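Local coordinates for protein aminotransferase, class IV (Brucella abortus, PDB 4TVI) that probably transfers the amino group of leucine, isoleucine and valine to 2-oxoglutarate, using pyridoxal 5'-phosphate as cofactor, at residues 118-130 with 142-154. Sequence-based numbering, arbitrary orientation. Where two conformers were deposited one is given.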
ATOM      1  N   THR A 118       7.643  -0.097 -32.453  1.00 30.34           N
ATOM      2  CA  THR A 118       7.435   0.697 -31.246  1.00 30.21           C
ATOM      3  C   THR A 118       7.613  -0.192 -30.021  1.00 28.64           C
ATOM      4  O   THR A 118       6.940  -1.214 -29.894  1.00 27.95           O
ATOM      5  CB  THR A 118       6.037   1.352 -31.215  1.00 29.02           C
ATOM      6  OG1 THR A 118       5.906   2.254 -32.322  1.00 29.42           O
ATOM      7  CG2 THR A 118       5.827   2.121 -29.914  1.00 26.58           C
ATOM      8  N   ASP A 119       8.534   0.186 -29.139  1.00 20.74           N
ATOM      9  CA  ASP A 119       8.776  -0.561 -27.902  1.00 19.63           C
ATOM     10  C   ASP A 119       7.730  -0.200 -26.856  1.00 22.75           C
ATOM     11  O   ASP A 119       7.382   0.974 -26.680  1.00 22.07           O
ATOM     12  CB  ASP A 119      10.179  -0.294 -27.343  1.00 19.70           C
ATOM     13  CG  ASP A 119      11.273  -0.560 -28.352  1.00 23.04           C
ATOM     14  OD1 ASP A 119      11.065  -1.391 -29.262  1.00 25.12           O
ATOM     15  OD2 ASP A 119      12.353   0.053 -28.221  1.00 22.10           O
ATOM     16  N   VAL A 120       7.214  -1.212 -26.172  1.00 20.26           N
ATOM     17  CA  VAL A 120       6.081  -1.000 -25.290  1.00 20.12           C
ATOM     18  C   VAL A 120       6.316  -1.610 -23.906  1.00 21.56           C
ATOM     19  O   VAL A 120       6.892  -2.694 -23.773  1.00 16.04           O
ATOM     20  CB  VAL A 120       4.780  -1.587 -25.905  1.00 18.00           C
ATOM     21  CG1 VAL A 120       3.584  -1.355 -24.980  1.00 16.63           C
ATOM     22  CG2 VAL A 120       4.506  -0.981 -27.289  1.00 18.58           C
ATOM     23  N   TYR A 121       5.888  -0.871 -22.888  1.00 19.23           N
ATOM     24  CA  TYR A 121       5.802  -1.341 -21.515  1.00 18.02           C
ATOM     25  C   TYR A 121       4.383  -1.829 -21.190  1.00 17.95           C
ATOM     26  O   TYR A 121       3.397  -1.105 -21.369  1.00 16.80           O
ATOM     27  CB  TYR A 121       6.255  -0.230 -20.566  1.00 22.01           C
ATOM     28  CG  TYR A 121       5.936  -0.452 -19.108  1.00 25.66           C
ATOM     29  CD1 TYR A 121       6.366  -1.582 -18.432  1.00 26.98           C
ATOM     30  CD2 TYR A 121       5.254   0.520 -18.390  1.00 29.49           C
ATOM     31  CE1 TYR A 121       6.074  -1.763 -17.087  1.00 31.07           C
ATOM     32  CE2 TYR A 121       4.969   0.356 -17.056  1.00 31.34           C
ATOM     33  CZ  TYR A 121       5.375  -0.782 -16.403  1.00 32.89           C
ATOM     34  OH  TYR A 121       5.077  -0.922 -15.064  1.00 32.77           O
ATOM     35  N   ILE A 122       4.305  -3.079 -20.739  1.00 15.91           N
ATOM     36  CA  ILE A 122       3.043  -3.785 -20.530  1.00 17.75           C
ATOM     37  C   ILE A 122       2.722  -3.984 -19.045  1.00 18.96           C
ATOM     38  O   ILE A 122       3.430  -4.719 -18.356  1.00 22.20           O
ATOM     39  CB  ILE A 122       3.080  -5.170 -21.215  1.00 17.04           C
ATOM     40  CG1 ILE A 122       3.463  -5.035 -22.692  1.00 14.82           C
ATOM     41  CG2 ILE A 122       1.751  -5.894 -21.051  1.00 14.01           C
ATOM     42  CD1 ILE A 122       3.894  -6.348 -23.314  1.00 15.13           C
ATOM     43  N   ARG A 123       1.669  -3.338 -18.549  1.00 15.94           N
ATOM     44  CA  ARG A 123       1.316  -3.458 -17.133  1.00 14.32           C
ATOM     45  C   ARG A 123      -0.110  -3.968 -16.919  1.00 14.51           C
ATOM     46  O   ARG A 123      -1.072  -3.207 -17.034  1.00 16.96           O
ATOM     47  CB  ARG A 123       1.488  -2.118 -16.402  1.00 16.07           C
ATOM     48  CG  ARG A 123       1.157  -2.202 -14.894  1.00 13.77           C
ATOM     49  CD  ARG A 123       1.424  -0.892 -14.151  1.00 13.70           C
ATOM     50  NE  ARG A 123       0.614   0.210 -14.665  1.00 16.00           N
ATOM     51  CZ  ARG A 123       1.094   1.195 -15.417  1.00 19.58           C
ATOM     52  NH1 ARG A 123       2.381   1.215 -15.732  1.00 20.46           N
ATOM     53  NH2 ARG A 123       0.289   2.161 -15.852  1.00 17.50           N
ATOM     54  N   PRO A 124      -0.251  -5.267 -16.613  1.00 14.41           N
ATOM     55  CA  PRO A 124      -1.530  -5.835 -16.172  1.00 15.13           C
ATOM     56  C   PRO A 124      -1.853  -5.405 -14.743  1.00 16.35           C
ATOM     57  O   PRO A 124      -0.933  -5.296 -13.932  1.00 17.29           O
ATOM     58  CB  PRO A 124      -1.293  -7.349 -16.237  1.00 13.35           C
ATOM     59  CG  PRO A 124      -0.005  -7.529 -16.976  1.00 14.88           C
ATOM     60  CD  PRO A 124       0.791  -6.297 -16.731  1.00 13.19           C
ATOM     61  N   MET A 125      -3.126  -5.170 -14.437  1.00 15.11           N
ATOM     62  CA  MET A 125      -3.514  -4.730 -13.098  1.00 15.29           C
ATOM     63  C   MET A 125      -4.831  -5.360 -12.638  1.00 17.56           C
ATOM     64  O   MET A 125      -5.802  -5.414 -13.391  1.00 20.87           O
ATOM     65  CB  MET A 125      -3.626  -3.206 -13.055  1.00 17.29           C
ATOM     66  CG  MET A 125      -2.298  -2.476 -13.186  1.00 16.35           C
ATOM     67  SD  MET A 125      -2.487  -0.684 -13.288  1.00 18.93           S
ATOM     68  CE  MET A 125      -3.373  -0.526 -14.837  1.00 19.75           C
ATOM     69  N   TYR A 126      -4.843  -5.838 -11.398  1.00 15.99           N
ATOM     70  CA  TYR A 126      -6.043  -6.358 -10.748  1.00 17.29           C
ATOM     71  C   TYR A 126      -6.301  -5.571  -9.469  1.00 17.94           C
ATOM     72  O   TYR A 126      -5.352  -5.168  -8.798  1.00 18.84           O
ATOM     73  CB  TYR A 126      -5.896  -7.830 -10.373  1.00 19.05           C
ATOM     74  CG  TYR A 126      -6.044  -8.850 -11.474  1.00 18.36           C
ATOM     75  CD1 TYR A 126      -7.232  -8.986 -12.181  1.00 18.50           C
ATOM     76  CD2 TYR A 126      -5.012  -9.734 -11.751  1.00 18.39           C
ATOM     77  CE1 TYR A 126      -7.369  -9.953 -13.169  1.00 19.55           C
ATOM     78  CE2 TYR A 126      -5.140 -10.696 -12.726  1.00 19.93           C
ATOM     79  CZ  TYR A 126      -6.318 -10.804 -13.436  1.00 19.92           C
ATOM     80  OH  TYR A 126      -6.433 -11.775 -14.409  1.00 21.16           O
ATOM     81  N   TRP A 127      -7.569  -5.381  -9.120  1.00 15.48           N
ATOM     82  CA  TRP A 127      -7.933  -4.687  -7.887  1.00 15.47           C
ATOM     83  C   TRP A 127      -9.382  -4.987  -7.496  1.00 14.61           C
ATOM     84  O   TRP A 127     -10.178  -5.434  -8.320  1.00 16.77           O
ATOM     85  CB  TRP A 127      -7.734  -3.181  -8.043  1.00 13.90           C
ATOM     86  CG  TRP A 127      -8.737  -2.547  -8.970  1.00 18.27           C
ATOM     87  CD1 TRP A 127      -9.924  -1.962  -8.622  1.00 19.58           C
ATOM     88  CD2 TRP A 127      -8.643  -2.448 -10.397  1.00 17.48           C
ATOM     89  NE1 TRP A 127     -10.569  -1.500  -9.746  1.00 21.80           N
ATOM     90  CE2 TRP A 127      -9.805  -1.789 -10.849  1.00 18.83           C
ATOM     91  CE3 TRP A 127      -7.689  -2.855 -11.338  1.00 20.12           C
ATOM     92  CZ2 TRP A 127     -10.037  -1.518 -12.198  1.00 18.06           C
ATOM     93  CZ3 TRP A 127      -7.922  -2.586 -12.683  1.00 21.37           C
ATOM     94  CH2 TRP A 127      -9.087  -1.926 -13.098  1.00 18.76           C
ATOM     95  N   ALA A 128      -9.728  -4.724  -6.242  1.00 15.49           N
ATOM     96  CA  ALA A 128     -11.100  -4.930  -5.787  1.00 16.31           C
ATOM     97  C   ALA A 128     -11.900  -3.640  -5.878  1.00 17.86           C
ATOM     98  O   ALA A 128     -11.432  -2.585  -5.451  1.00 18.43           O
ATOM     99  CB  ALA A 128     -11.121  -5.460  -4.365  1.00 16.04           C
ATOM    100  N   GLU A 129     -13.104  -3.726  -6.440  1.00 17.99           N
ATOM    101  CA  GLU A 129     -13.993  -2.570  -6.491  1.00 20.92           C
ATOM    102  C   GLU A 129     -14.756  -2.379  -5.177  1.00 22.70           C
ATOM    103  O   GLU A 129     -15.085  -1.252  -4.810  1.00 21.67           O
ATOM    104  CB  GLU A 129     -14.994  -2.692  -7.642  1.00 19.58           C
ATOM    105  CG  GLU A 129     -14.444  -2.299  -8.996  1.00 19.57           C
ATOM    106  CD  GLU A 129     -14.151  -0.814  -9.091  1.00 21.01           C
ATOM    107  OE1 GLU A 129     -14.803  -0.027  -8.366  1.00 23.24           O
ATOM    108  OE2 GLU A 129     -13.266  -0.432  -9.887  1.00 19.00           O
ATOM    109  N   GLU A 130     -15.045  -3.478  -4.482  1.00 22.41           N
ATOM    110  CA  GLU A 130     -15.843  -3.433  -3.257  0.54 23.27           C
ATOM    111  C   GLU A 130     -15.145  -4.121  -2.093  1.00 22.31           C
ATOM    112  O   GLU A 130     -14.287  -4.984  -2.292  1.00 19.67           O
ATOM    113  CB  GLU A 130     -17.204  -4.099  -3.468  0.54 24.38           C
ATOM    114  CG  GLU A 130     -17.943  -3.695  -4.724  0.54 25.38           C
ATOM    115  CD  GLU A 130     -19.211  -4.504  -4.909  0.54 26.89           C
ATOM    116  OE1 GLU A 130     -20.031  -4.552  -3.965  0.54 27.73           O
ATOM    117  OE2 GLU A 130     -19.378  -5.109  -5.988  0.54 27.09           O
ATOM    118  N   SER A 142     -15.556  -8.904  -6.572  1.00 22.64           N
ATOM    119  CA  SER A 142     -15.612  -7.564  -7.146  1.00 18.45           C
ATOM    120  C   SER A 142     -14.309  -7.203  -7.852  1.00 17.44           C
ATOM    121  O   SER A 142     -14.101  -6.050  -8.227  1.00 17.17           O
ATOM    122  CB  SER A 142     -15.922  -6.526  -6.066  1.00 18.77           C
ATOM    123  OG  SER A 142     -14.805  -6.324  -5.216  1.00 18.17           O
ATOM    124  N   THR A 143     -13.449  -8.197  -8.057  1.00 17.00           N
ATOM    125  CA  THR A 143     -12.174  -7.989  -8.743  1.00 17.37           C
ATOM    126  C   THR A 143     -12.382  -7.510 -10.177  1.00 20.10           C
ATOM    127  O   THR A 143     -13.234  -8.038 -10.900  1.00 16.62           O
ATOM    128  CB  THR A 143     -11.326  -9.280  -8.762  1.00 17.94           C
ATOM    129  OG1 THR A 143     -11.025  -9.670  -7.416  1.00 17.98           O
ATOM    130  CG2 THR A 143     -10.018  -9.063  -9.515  1.00 17.09           C
ATOM    131  N   ASP A 144     -11.636  -6.477 -10.567  1.00 15.59           N
ATOM    132  CA  ASP A 144     -11.672  -5.992 -11.941  1.00 20.09           C
ATOM    133  C   ASP A 144     -10.259  -5.948 -12.522  1.00 18.22           C
ATOM    134  O   ASP A 144      -9.276  -6.079 -11.796  1.00 14.80           O
ATOM    135  CB  ASP A 144     -12.334  -4.614 -12.019  1.00 18.57           C
ATOM    136  CG  ASP A 144     -12.981  -4.354 -13.373  1.00 21.80           C
ATOM    137  OD1 ASP A 144     -12.763  -5.155 -14.314  1.00 21.31           O
ATOM    138  OD2 ASP A 144     -13.724  -3.359 -13.493  1.00 21.06           O
ATOM    139  N   PHE A 145     -10.169  -5.745 -13.831  1.00 17.84           N
ATOM    140  CA  PHE A 145      -8.898  -5.834 -14.540  1.00 17.07           C
ATOM    141  C   PHE A 145      -8.675  -4.656 -15.477  1.00 18.53           C
ATOM    142  O   PHE A 145      -9.626  -4.091 -16.024  1.00 22.67           O
ATOM    143  CB  PHE A 145      -8.846  -7.149 -15.324  1.00 16.68           C
ATOM    144  CG  PHE A 145      -7.650  -7.289 -16.227  1.00 17.57           C
ATOM    145  CD1 PHE A 145      -6.435  -7.729 -15.727  1.00 15.33           C
ATOM    146  CD2 PHE A 145      -7.752  -7.020 -17.583  1.00 18.57           C
ATOM    147  CE1 PHE A 145      -5.340  -7.875 -16.556  1.00 15.66           C
ATOM    148  CE2 PHE A 145      -6.655  -7.167 -18.422  1.00 18.30           C
ATOM    149  CZ  PHE A 145      -5.450  -7.593 -17.908  1.00 17.47           C
ATOM    150  N   ALA A 146      -7.414  -4.286 -15.657  1.00 14.94           N
ATOM    151  CA  ALA A 146      -7.044  -3.339 -16.700  1.00 17.93           C
ATOM    152  C   ALA A 146      -5.635  -3.650 -17.182  1.00 18.65           C
ATOM    153  O   ALA A 146      -4.770  -4.039 -16.396  1.00 18.38           O
ATOM    154  CB  ALA A 146      -7.147  -1.905 -16.207  1.00 14.46           C
ATOM    155  N   LEU A 147      -5.419  -3.502 -18.484  1.00 17.75           N
ATOM    156  CA  LEU A 147      -4.114  -3.749 -19.085  1.00 18.53           C
ATOM    157  C   LEU A 147      -3.615  -2.482 -19.767  1.00 20.04           C
ATOM    158  O   LEU A 147      -4.154  -2.064 -20.792  1.00 22.57           O
ATOM    159  CB  LEU A 147      -4.196  -4.901 -20.086  1.00 18.07           C
ATOM    160  CG  LEU A 147      -2.905  -5.295 -20.803  1.00 18.30           C
ATOM    161  CD1 LEU A 147      -1.823  -5.685 -19.796  1.00 14.51           C
ATOM    162  CD2 LEU A 147      -3.182  -6.429 -21.770  1.00 17.94           C
ATOM    163  N   CYS A 148      -2.582  -1.874 -19.199  1.00 19.08           N
ATOM    164  CA  CYS A 148      -2.090  -0.597 -19.700  1.00 19.54           C
ATOM    165  C   CYS A 148      -0.797  -0.762 -20.491  1.00 19.56           C
ATOM    166  O   CYS A 148       0.208  -1.261 -19.971  1.00 19.47           O
ATOM    167  CB  CYS A 148      -1.879   0.376 -18.533  1.00 16.69           C
ATOM    168  SG  CYS A 148      -1.387   2.045 -19.028  1.00 20.84           S
ATOM    169  N   LEU A 149      -0.835  -0.341 -21.751  1.00 18.48           N
ATOM    170  CA  LEU A 149       0.331  -0.391 -22.624  1.00 20.21           C
ATOM    171  C   LEU A 149       0.840   1.010 -22.915  1.00 18.97           C
ATOM    172  O   LEU A 149       0.090   1.864 -23.400  1.00 16.79           O
ATOM    173  CB  LEU A 149       0.008  -1.101 -23.941  1.00 21.54           C
ATOM    174  CG  LEU A 149      -0.664  -2.471 -23.864  1.00 24.17           C
ATOM    175  CD1 LEU A 149      -0.739  -3.096 -25.247  1.00 25.81           C
ATOM    176  CD2 LEU A 149       0.039  -3.386 -22.882  1.00 23.97           C
ATOM    177  N   GLU A 150       2.109   1.246 -22.603  1.00 17.44           N
ATOM    178  CA  GLU A 150       2.729   2.542 -22.845  1.00 19.88           C
ATOM    179  C   GLU A 150       3.932   2.427 -23.774  1.00 21.23           C
ATOM    180  O   GLU A 150       4.826   1.609 -23.549  1.00 20.99           O
ATOM    181  CB  GLU A 150       3.154   3.192 -21.528  1.00 22.00           C
ATOM    182  CG  GLU A 150       3.677   4.615 -21.689  1.00 25.21           C
ATOM    183  CD  GLU A 150       3.941   5.292 -20.353  1.00 27.75           C
ATOM    184  OE1 GLU A 150       3.820   4.614 -19.309  1.00 27.06           O
ATOM    185  OE2 GLU A 150       4.268   6.497 -20.348  1.00 29.93           O
ATOM    186  N   ALA A 151       3.947   3.253 -24.815  1.00 18.43           N
ATOM    187  CA  ALA A 151       5.082   3.323 -25.721  1.00 19.44           C
ATOM    188  C   ALA A 151       6.291   3.938 -25.020  1.00 23.58           C
ATOM    189  O   ALA A 151       6.313   5.131 -24.718  1.00 24.75           O
ATOM    190  CB  ALA A 151       4.724   4.125 -26.960  1.00 20.16           C
ATOM    191  N   ILE A 152       7.278   3.103 -24.719  1.00 24.24           N
ATOM    192  CA  ILE A 152       8.535   3.565 -24.142  1.00 23.55           C
ATOM    193  C   ILE A 152       9.714   2.975 -24.900  1.00 26.08           C
ATOM    194  O   ILE A 152       9.896   1.760 -24.906  1.00 28.11           O
ATOM    195  CB  ILE A 152       8.646   3.190 -22.661  1.00 23.05           C
ATOM    196  CG1 ILE A 152       7.437   3.731 -21.888  1.00 23.95           C
ATOM    197  CG2 ILE A 152       9.961   3.711 -22.080  1.00 21.83           C
ATOM    198  CD1 ILE A 152       7.500   3.497 -20.396  1.00 24.36           C
ATOM    199  N   PRO A 153      10.513   3.831 -25.557  1.00 27.49           N
ATOM    200  CA  PRO A 153      11.659   3.342 -26.331  1.00 30.20           C
ATOM    201  C   PRO A 153      12.661   2.577 -25.464  1.00 29.47           C
ATOM    202  O   PRO A 153      12.984   3.016 -24.359  1.00 29.45           O
ATOM    203  CB  PRO A 153      12.283   4.627 -26.881  1.00 31.95           C
ATOM    204  CG  PRO A 153      11.156   5.609 -26.905  1.00 32.11           C
ATOM    205  CD  PRO A 153      10.341   5.286 -25.688  1.00 29.26           C
ATOM    206  N   MET A 154      13.141   1.445 -25.966  1.00 30.62           N
ATOM    207  CA  MET A 154      14.138   0.657 -25.256  1.00 31.59           C
ATOM    208  C   MET A 154      15.527   1.198 -25.556  1.00 33.53           C
ATOM    209  O   MET A 154      16.063   0.998 -26.645  1.00 38.26           O
ATOM    210  CB  MET A 154      14.042  -0.816 -25.653  1.00 33.14           C
ATOM    211  CG  MET A 154      14.919  -1.750 -24.839  1.00 34.27           C
ATOM    212  SD  MET A 154      14.275  -1.972 -23.172  1.00 28.77           S
ATOM    213  CE  MET A 154      14.851  -3.625 -22.802  1.00 31.79           C
TER
HETATM  214  O   HOH W   1     -13.738  -0.970 -12.411  1.00 15.36           O
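Tyr126 and Phe145 meet on the tightly packed face of the antiparallel hairpin 120-128/143-151, flanked by strands 64-70 and 35-39 in a five-stranded sheet with an apolar side under helix 100-111 and a more polar one toward the second subunit. Phe145 CD1 lies over the rim of one face of the Tyr126 ring, 3.5 Å from Tyr126 CE1, the planes inclined at 55°. Leu147 CD1 touches both Ile122 CG2 and Pro124 CG, and Leu149 CD2 presses on Ile122 CG2 at 3.5 Å. Backbone hydrogen bonds, two to a pair, run from Tyr121 with Glu150 to Trp127 with Asp144.

On the polar face Arg123 NH2, 3.6 Å from Cys148 SG, is hydrogen-bonded to Ala53 O of the second subunit. The hairpin end is looser: Glu130, exposed, donates from N to Ser142 OG (2.9 Å), and Glu129 and Asp144 are partly exposed. With chi1 at 70°, the Trp127 indole lies alongside Asp144, whose CB makes a CH-pi contact with its six-membered ring. Trp127 NE1 donates to Glu129 OE2 (2.9 Å), nearly in the indole plane.

Glu129 OE1 is hydrogen-bonded to Ser55 OG. Salt bridges from Arg49 of the second subunit to Glu129 and Lys40 to Asp144, with a water donating to both carboxylates, probably offset their repulsion and favour their ionised forms.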